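Local coordinates for SusD-like carbohydrate binding protein (Bacteroides vulgatus, PDB 3LEW) that probably binds carbohydrate at the outer membrane as a member of the SusD family, consistent with a role in nutrient capture, at residues A149-Q154 with S171-Q176; L343-E348 with R399-G404; L351-A356 with I366-D371. All coordinates share one frame; numbering follows the deposited sequence. Where two conformers were deposited one is given.

Contact 1: A149-Q154 with S171-Q176; sequences APIYTQ and SEVYAQ
I151 and T153, in the loop that leaves strand 147-149, lie against V173 and Q176 on the early turns of helix 170-187. I151 carries most of the contact. Its CD1 reaches 3.9 Å from the carbonyl O of E172 and equally close to CB of Q176, and it packs at 4.0 Å from CG2 of V173, so the tip sits over one turn of helix. CG1 is anti to the carbonyl carbon (chi1 -64°), which places CG2 anti to the backbone N, where it comes 3.7 Å from OE1 of Q176, with CG and CD of the same glutamine just behind.

Q176 starts with CG anti to its own N, then bends at chi2 (65°), which brings the amide against CG2 of both I151 and T153. Its NE2 comes within 3.9 Å of CG2 of T153 and also makes a weak hydrogen bond to D180. No hydrogen bond crosses between the two segments, so the loop meets the helix by van der Waals packing.

This is loop-on-helix packing in the helix-rich SusD fold, whose N-terminal part is related to TPR proteins. Helix 111-135 touches both segments: A133 meets V173, while R125 meets T153 and Q176. The loop backbone is held by other residues, Y91 bonding to O of P150, and Y129 and N98 to O of Y152. Nearer the strand, O of A149 lies 3.8 Å from CG2 of V173.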
# COMPACT_ATOMS: atom_id res chain seq x y z
N ALA A 149 17.59 -5.94 -4.52
CA ALA A 149 18.07 -5.47 -3.22
C ALA A 149 18.81 -6.62 -2.52
O ALA A 149 18.56 -7.77 -2.82
CB ALA A 149 16.87 -4.95 -2.35
N PRO A 150 19.70 -6.30 -1.59
CA PRO A 150 20.41 -7.34 -0.83
C PRO A 150 19.48 -8.06 0.13
O PRO A 150 18.54 -7.44 0.67
CB PRO A 150 21.50 -6.57 -0.07
CG PRO A 150 21.32 -5.12 -0.40
CD PRO A 150 20.18 -4.92 -1.29
N ILE A 151 19.74 -9.34 0.35
CA ILE A 151 18.97 -10.16 1.27
C ILE A 151 19.82 -10.51 2.45
O ILE A 151 20.90 -11.08 2.28
CB ILE A 151 18.49 -11.47 0.59
CG1 ILE A 151 17.53 -11.12 -0.55
CG2 ILE A 151 17.82 -12.40 1.61
CD1 ILE A 151 17.05 -12.32 -1.37
N TYR A 152 19.36 -10.15 3.65
CA TYR A 152 20.01 -10.57 4.89
C TYR A 152 19.06 -11.42 5.70
O TYR A 152 17.86 -11.05 5.88
CB TYR A 152 20.41 -9.36 5.75
CG TYR A 152 21.29 -8.40 5.02
CD1 TYR A 152 22.61 -8.68 4.83
CD2 TYR A 152 20.77 -7.23 4.46
CE1 TYR A 152 23.44 -7.80 4.12
CE2 TYR A 152 21.57 -6.36 3.77
CZ TYR A 152 22.90 -6.65 3.58
OH TYR A 152 23.71 -5.79 2.87
N THR A 153 19.59 -12.53 6.19
CA THR A 153 18.83 -13.46 7.02
C THR A 153 19.50 -13.71 8.38
O THR A 153 19.02 -14.56 9.15
CB THR A 153 18.56 -14.79 6.28
OG1 THR A 153 19.81 -15.47 6.01
CG2 THR A 153 17.81 -14.55 5.00
N GLN A 154 20.57 -12.97 8.66
CA GLN A 154 21.27 -12.99 9.96
C GLN A 154 21.39 -11.54 10.44
O GLN A 154 21.48 -10.62 9.59
CB GLN A 154 22.69 -13.55 9.81
N SER A 171 13.39 -11.86 -8.80
CA SER A 171 12.86 -13.22 -8.59
C SER A 171 13.32 -13.78 -7.23
O SER A 171 12.55 -14.41 -6.50
CB SER A 171 13.30 -14.17 -9.70
OG SER A 171 12.72 -13.84 -10.95
N GLU A 172 14.59 -13.54 -6.90
CA GLU A 172 15.14 -14.04 -5.64
C GLU A 172 14.51 -13.37 -4.41
O GLU A 172 14.26 -14.03 -3.40
CB GLU A 172 16.65 -13.89 -5.62
CG GLU A 172 17.36 -14.83 -6.55
CD GLU A 172 18.83 -14.54 -6.77
OE1 GLU A 172 19.27 -13.38 -6.56
OE2 GLU A 172 19.52 -15.49 -7.23
N VAL A 173 14.24 -12.07 -4.50
CA VAL A 173 13.64 -11.36 -3.39
C VAL A 173 12.19 -11.79 -3.23
O VAL A 173 11.72 -12.00 -2.09
CB VAL A 173 13.80 -9.84 -3.50
CG1 VAL A 173 13.09 -9.13 -2.35
CG2 VAL A 173 15.28 -9.47 -3.50
N TYR A 174 11.47 -11.90 -4.34
CA TYR A 174 10.12 -12.51 -4.25
C TYR A 174 10.16 -13.92 -3.61
O TYR A 174 9.32 -14.23 -2.75
CB TYR A 174 9.40 -12.53 -5.61
CG TYR A 174 8.60 -11.28 -5.93
CD1 TYR A 174 7.51 -10.89 -5.14
CD2 TYR A 174 8.89 -10.54 -7.06
CE1 TYR A 174 6.78 -9.76 -5.41
CE2 TYR A 174 8.15 -9.39 -7.36
CZ TYR A 174 7.08 -9.04 -6.55
OH TYR A 174 6.32 -7.92 -6.82
N ALA A 175 11.10 -14.78 -4.00
CA ALA A 175 11.18 -16.13 -3.48
C ALA A 175 11.47 -16.11 -1.96
O ALA A 175 10.95 -16.93 -1.21
CB ALA A 175 12.23 -16.98 -4.24
N GLN A 176 12.31 -15.17 -1.53
CA GLN A 176 12.65 -14.99 -0.12
C GLN A 176 11.40 -14.59 0.66
O GLN A 176 11.13 -15.16 1.69
CB GLN A 176 13.75 -13.91 0.05
CG GLN A 176 14.22 -13.68 1.50
CD GLN A 176 14.89 -14.90 2.07
OE1 GLN A 176 15.80 -15.46 1.43
NE2 GLN A 176 14.47 -15.34 3.25

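Contact 2: L343-E348 with R399-G404; sequences LMRVAE and RKELWG
R345 to E348 run from the end of strand 341-345 into the first turn of helix 346-359 and face the last turn of helix 387-401, with CA of A347 7.8 Å from CA of E401 and L402 already out of helical backbone angles. The junction is a buried salt-bridge network in the SusD family region, where strand 341-345 of a two-stranded antiparallel sheet runs straight into helix 346-359; just before R345, L343 and M344 both face W256 in a classic beta bulge.

R345 grips E401 end-on, with NH1 and NH2 both directed at the single oxygen OE2. The shorter, straighter bond, from NH1, measures 2.8 Å at an N-H...O angle of 158° and meets OE2 on its anti side; the one from NH2 is longer, 3.2 Å, bent to 137°, and arrives from above the carboxylate plane. Although OE2 lies almost in the guanidinium plane, the two flat groups are turned 54° apart. A bend at chi3 of R345 and another at chi2 of E401 bring the two ends together.

The charges are shared further: E405 is a main partner of NH2 of R345 and E253 pairs with NH1, while R376 and R302 take the two oxygens of E401. With opposite charges around them, buried R345 and E401 probably both stay ionised. R211 bonds the carboxylate of E348, whose CB lies 4.3 Å from CD2 of L402. The same methyl comes 3.7 Å from NH2 of R345, and CB of A347 sits 3.3 Å from OE2 of E401.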
# COMPACT_ATOMS: atom_id res chain seq x y z
N LEU A 343 -3.82 -1.59 6.57
CA LEU A 343 -2.78 -2.23 5.82
C LEU A 343 -3.34 -3.36 4.92
O LEU A 343 -2.81 -3.62 3.86
CB LEU A 343 -1.71 -2.79 6.78
CG LEU A 343 -0.92 -1.73 7.59
CD1 LEU A 343 -0.07 -2.43 8.68
CD2 LEU A 343 -0.09 -0.87 6.64
N MSE A 344 -4.42 -4.00 5.34
CA MSE A 344 -4.98 -5.13 4.57
C MSE A 344 -6.43 -5.34 4.96
O MSE A 344 -6.73 -5.43 6.16
CB MSE A 344 -4.20 -6.42 4.80
CG MSE A 344 -4.64 -7.49 3.90
SE MSE A 344 -3.30 -8.97 3.93
CE MSE A 344 -3.27 -9.35 5.67
N ARG A 345 -7.32 -5.41 3.96
CA ARG A 345 -8.73 -5.70 4.18
C ARG A 345 -9.18 -6.94 3.42
O ARG A 345 -8.57 -7.35 2.41
CB ARG A 345 -9.58 -4.52 3.68
CG ARG A 345 -9.25 -3.25 4.32
CD ARG A 345 -10.32 -2.21 3.98
NE ARG A 345 -10.23 -1.65 2.63
CZ ARG A 345 -11.16 -1.75 1.68
NH1 ARG A 345 -12.29 -2.44 1.84
NH2 ARG A 345 -10.97 -1.08 0.54
N VAL A 346 -10.29 -7.51 3.86
CA VAL A 346 -10.85 -8.68 3.19
C VAL A 346 -11.18 -8.39 1.70
O VAL A 346 -11.00 -9.26 0.85
CB VAL A 346 -12.09 -9.24 3.92
CG1 VAL A 346 -12.57 -10.60 3.20
CG2 VAL A 346 -11.78 -9.52 5.43
N ALA A 347 -11.65 -7.19 1.37
CA ALA A 347 -11.94 -6.89 -0.02
C ALA A 347 -10.74 -7.14 -0.94
O ALA A 347 -10.93 -7.55 -2.08
CB ALA A 347 -12.43 -5.42 -0.19
N GLU A 348 -9.53 -6.80 -0.50
CA GLU A 348 -8.33 -7.09 -1.28
C GLU A 348 -8.17 -8.58 -1.54
O GLU A 348 -7.68 -8.98 -2.60
CB GLU A 348 -7.09 -6.53 -0.57
CG GLU A 348 -5.79 -6.76 -1.37
CD GLU A 348 -4.51 -6.56 -0.57
OE1 GLU A 348 -4.55 -6.07 0.57
OE2 GLU A 348 -3.44 -6.94 -1.10
N ARG A 399 -8.59 -0.38 -8.44
CA ARG A 399 -8.45 1.07 -8.38
C ARG A 399 -9.64 1.69 -7.67
O ARG A 399 -9.48 2.64 -6.91
CB ARG A 399 -8.30 1.65 -9.79
CG ARG A 399 -6.91 1.28 -10.41
CD ARG A 399 -6.92 1.54 -11.89
NE ARG A 399 -7.21 2.93 -12.19
CZ ARG A 399 -7.50 3.36 -13.43
NH1 ARG A 399 -7.54 2.51 -14.45
NH2 ARG A 399 -7.75 4.64 -13.66
N LYS A 400 -10.81 1.14 -7.94
CA LYS A 400 -12.06 1.68 -7.39
C LYS A 400 -12.18 1.38 -5.89
O LYS A 400 -12.49 2.27 -5.12
CB LYS A 400 -13.25 1.11 -8.14
CG LYS A 400 -13.39 1.60 -9.57
CD LYS A 400 -14.36 0.72 -10.34
CE LYS A 400 -15.83 0.83 -9.80
NZ LYS A 400 -16.72 -0.23 -10.40
N GLU A 401 -11.92 0.15 -5.52
CA GLU A 401 -12.11 -0.31 -4.12
C GLU A 401 -10.97 0.10 -3.20
O GLU A 401 -11.21 0.32 -2.01
CB GLU A 401 -12.30 -1.83 -4.10
CG GLU A 401 -12.39 -2.50 -2.69
CD GLU A 401 -13.60 -2.09 -1.86
OE1 GLU A 401 -14.55 -1.49 -2.40
OE2 GLU A 401 -13.60 -2.40 -0.64
N LEU A 402 -9.74 0.11 -3.74
CA LEU A 402 -8.52 0.33 -2.94
C LEU A 402 -7.92 1.74 -3.07
O LEU A 402 -6.78 1.97 -2.67
CB LEU A 402 -7.45 -0.73 -3.28
CG LEU A 402 -7.93 -2.17 -3.09
CD1 LEU A 402 -6.87 -3.17 -3.65
CD2 LEU A 402 -8.27 -2.50 -1.63
N TRP A 403 -8.69 2.66 -3.63
CA TRP A 403 -8.24 4.05 -3.84
C TRP A 403 -7.65 4.61 -2.56
O TRP A 403 -8.27 4.54 -1.49
CB TRP A 403 -9.42 4.94 -4.29
CG TRP A 403 -8.99 6.35 -4.64
CD1 TRP A 403 -8.69 6.83 -5.89
CD2 TRP A 403 -8.76 7.45 -3.72
NE1 TRP A 403 -8.34 8.17 -5.81
CE2 TRP A 403 -8.36 8.56 -4.48
CE3 TRP A 403 -8.86 7.61 -2.33
CZ2 TRP A 403 -8.03 9.78 -3.90
CZ3 TRP A 403 -8.53 8.83 -1.77
CH2 TRP A 403 -8.14 9.90 -2.57
N GLY A 404 -6.46 5.16 -2.64
CA GLY A 404 -5.87 5.78 -1.47
C GLY A 404 -5.21 4.87 -0.44
O GLY A 404 -4.62 5.37 0.51

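Contact 3: L351-A356 with I366-D371; sequences LINAEA and INKLND
K368 lays its aliphatic chain across the amide oxygen of N353 where helices 346-359 and 365-376 pack as an antiparallel pair. The local axes come within 8.1 Å, with 153° between their N-to-C directions, and the two helices follow one another in the chain through a short connection: a helical hairpin, in a part of the chain related to TPR proteins.

From CB, 4.2 Å from CB of A354, the lysine sets out toward the partner helix. CG lies anti to the carbonyl carbon (chi1 -59°) and makes the nearest approach, 3.2 Å to OD1 of N353; CD and CE then pass the same oxygen, each at 3.6 Å. Bends at chi2 and chi4 lead the end of the chain away again, and NZ pairs with D364 just before the segment.

N353 is itself occupied by others, OD1 accepting from K357 and ND2 bonding to D227 and S226. Next along the interface, A354 fits against the facing backbone, its CB 4.1 Å from N of L369, matching the short 5.6 Å between CA of A354 and CA of K368. L369 adds CD1, at 4.1 Å from CD2 of L351, whose CB points away from the partner helix though its end returns to it.

No hydrogen bond crosses, so packing alone holds these segments together: small A354 suits the close axes, and the polar ends of N353 and K368 are satisfied by other residues.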
# COMPACT_ATOMS: atom_id res chain seq x y z
N LEU A 351 -10.32 -9.69 -4.28
CA LEU A 351 -9.73 -9.24 -5.56
C LEU A 351 -8.49 -10.06 -5.96
O LEU A 351 -8.34 -10.37 -7.13
CB LEU A 351 -9.37 -7.76 -5.45
CG LEU A 351 -10.61 -6.82 -5.51
CD1 LEU A 351 -10.20 -5.45 -4.94
CD2 LEU A 351 -11.09 -6.66 -6.97
N ILE A 352 -7.64 -10.43 -5.00
CA ILE A 352 -6.50 -11.31 -5.25
C ILE A 352 -6.98 -12.70 -5.74
O ILE A 352 -6.44 -13.24 -6.69
CB ILE A 352 -5.60 -11.51 -4.00
CG1 ILE A 352 -4.86 -10.21 -3.60
CG2 ILE A 352 -4.55 -12.66 -4.20
CD1 ILE A 352 -4.29 -10.20 -2.22
N ASN A 353 -7.94 -13.26 -5.03
CA ASN A 353 -8.56 -14.52 -5.41
C ASN A 353 -9.11 -14.46 -6.85
O ASN A 353 -8.82 -15.35 -7.68
CB ASN A 353 -9.62 -14.89 -4.39
CG ASN A 353 -10.11 -16.30 -4.52
OD1 ASN A 353 -11.22 -16.51 -5.00
ND2 ASN A 353 -9.30 -17.30 -4.06
N ALA A 354 -9.87 -13.41 -7.16
CA ALA A 354 -10.38 -13.21 -8.52
C ALA A 354 -9.28 -13.15 -9.57
O ALA A 354 -9.34 -13.81 -10.59
CB ALA A 354 -11.29 -11.97 -8.63
N GLU A 355 -8.25 -12.37 -9.31
CA GLU A 355 -7.17 -12.20 -10.29
C GLU A 355 -6.34 -13.49 -10.51
O GLU A 355 -6.03 -13.85 -11.65
CB GLU A 355 -6.26 -11.02 -9.88
CG GLU A 355 -5.24 -10.72 -10.94
CD GLU A 355 -4.39 -9.46 -10.68
OE1 GLU A 355 -4.79 -8.61 -9.84
OE2 GLU A 355 -3.34 -9.33 -11.40
N ALA A 356 -6.00 -14.18 -9.42
CA ALA A 356 -5.28 -15.43 -9.54
C ALA A 356 -6.12 -16.42 -10.35
O ALA A 356 -5.62 -17.07 -11.28
CB ALA A 356 -4.99 -15.99 -8.15
N ILE A 366 -15.03 -14.67 -11.71
CA ILE A 366 -16.07 -13.68 -11.87
C ILE A 366 -17.00 -13.64 -10.66
O ILE A 366 -17.58 -12.60 -10.37
CB ILE A 366 -16.85 -13.89 -13.17
CG1 ILE A 366 -17.66 -12.63 -13.49
CG2 ILE A 366 -17.67 -15.16 -13.09
CD1 ILE A 366 -18.56 -12.77 -14.67
N ASN A 367 -17.13 -14.75 -9.94
CA ASN A 367 -18.05 -14.75 -8.80
C ASN A 367 -17.48 -13.94 -7.63
O ASN A 367 -18.23 -13.23 -6.95
CB ASN A 367 -18.31 -16.17 -8.35
CG ASN A 367 -18.93 -17.00 -9.44
OD1 ASN A 367 -19.80 -16.51 -10.16
ND2 ASN A 367 -18.46 -18.24 -9.59
N LYS A 368 -16.17 -14.05 -7.42
CA LYS A 368 -15.50 -13.29 -6.37
C LYS A 368 -15.52 -11.80 -6.69
O LYS A 368 -15.80 -11.00 -5.81
CB LYS A 368 -14.09 -13.82 -6.10
CG LYS A 368 -14.09 -15.32 -5.69
CD LYS A 368 -14.60 -15.50 -4.27
CE LYS A 368 -14.60 -16.96 -3.79
NZ LYS A 368 -15.53 -17.92 -4.43
N LEU A 369 -15.29 -11.45 -7.95
CA LEU A 369 -15.41 -10.08 -8.39
C LEU A 369 -16.84 -9.54 -8.17
O LEU A 369 -17.03 -8.45 -7.64
CB LEU A 369 -15.03 -9.98 -9.87
CG LEU A 369 -15.01 -8.58 -10.49
CD1 LEU A 369 -14.04 -7.62 -9.72
CD2 LEU A 369 -14.67 -8.69 -11.99
N ASN A 370 -17.83 -10.34 -8.56
CA ASN A 370 -19.22 -9.95 -8.42
C ASN A 370 -19.67 -9.87 -6.96
O ASN A 370 -20.57 -9.10 -6.65
CB ASN A 370 -20.13 -10.88 -9.21
CG ASN A 370 -20.22 -10.49 -10.69
OD1 ASN A 370 -19.85 -9.37 -11.06
ND2 ASN A 370 -20.67 -11.41 -11.53
N ASP A 371 -19.10 -10.69 -6.07
CA ASP A 371 -19.41 -10.60 -4.62
C ASP A 371 -19.03 -9.19 -4.11
O ASP A 371 -19.80 -8.57 -3.36
CB ASP A 371 -18.61 -11.62 -3.77
CG ASP A 371 -19.06 -13.05 -3.94
OD1 ASP A 371 -20.26 -13.29 -4.26
OD2 ASP A 371 -18.17 -13.95 -3.72

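Contact 2 is the most central, about 9 Å from the centre of the chain to its own centre, and all its touching residues are buried; contacts 1 and 3 lie about 20 and 19 Å out. Contact 3 is nevertheless buried, whereas contact 1 is partly exposed. Contacts 2 and 3 share helix 346-359 and touch where CD1 of L402 packs 4.2 Å from CD1 of L351. Contact 1 lies in the N-terminal part and touches neither, its nearest atoms about 11 Å from each. Only contact 2, near the centre, has ionic bonds between its segments. Contact 1 sets loop side chains on a helix; contact 3, an antiparallel helix pair, combines alanine and leucine packing with lysine methylenes against the oxygen of N353.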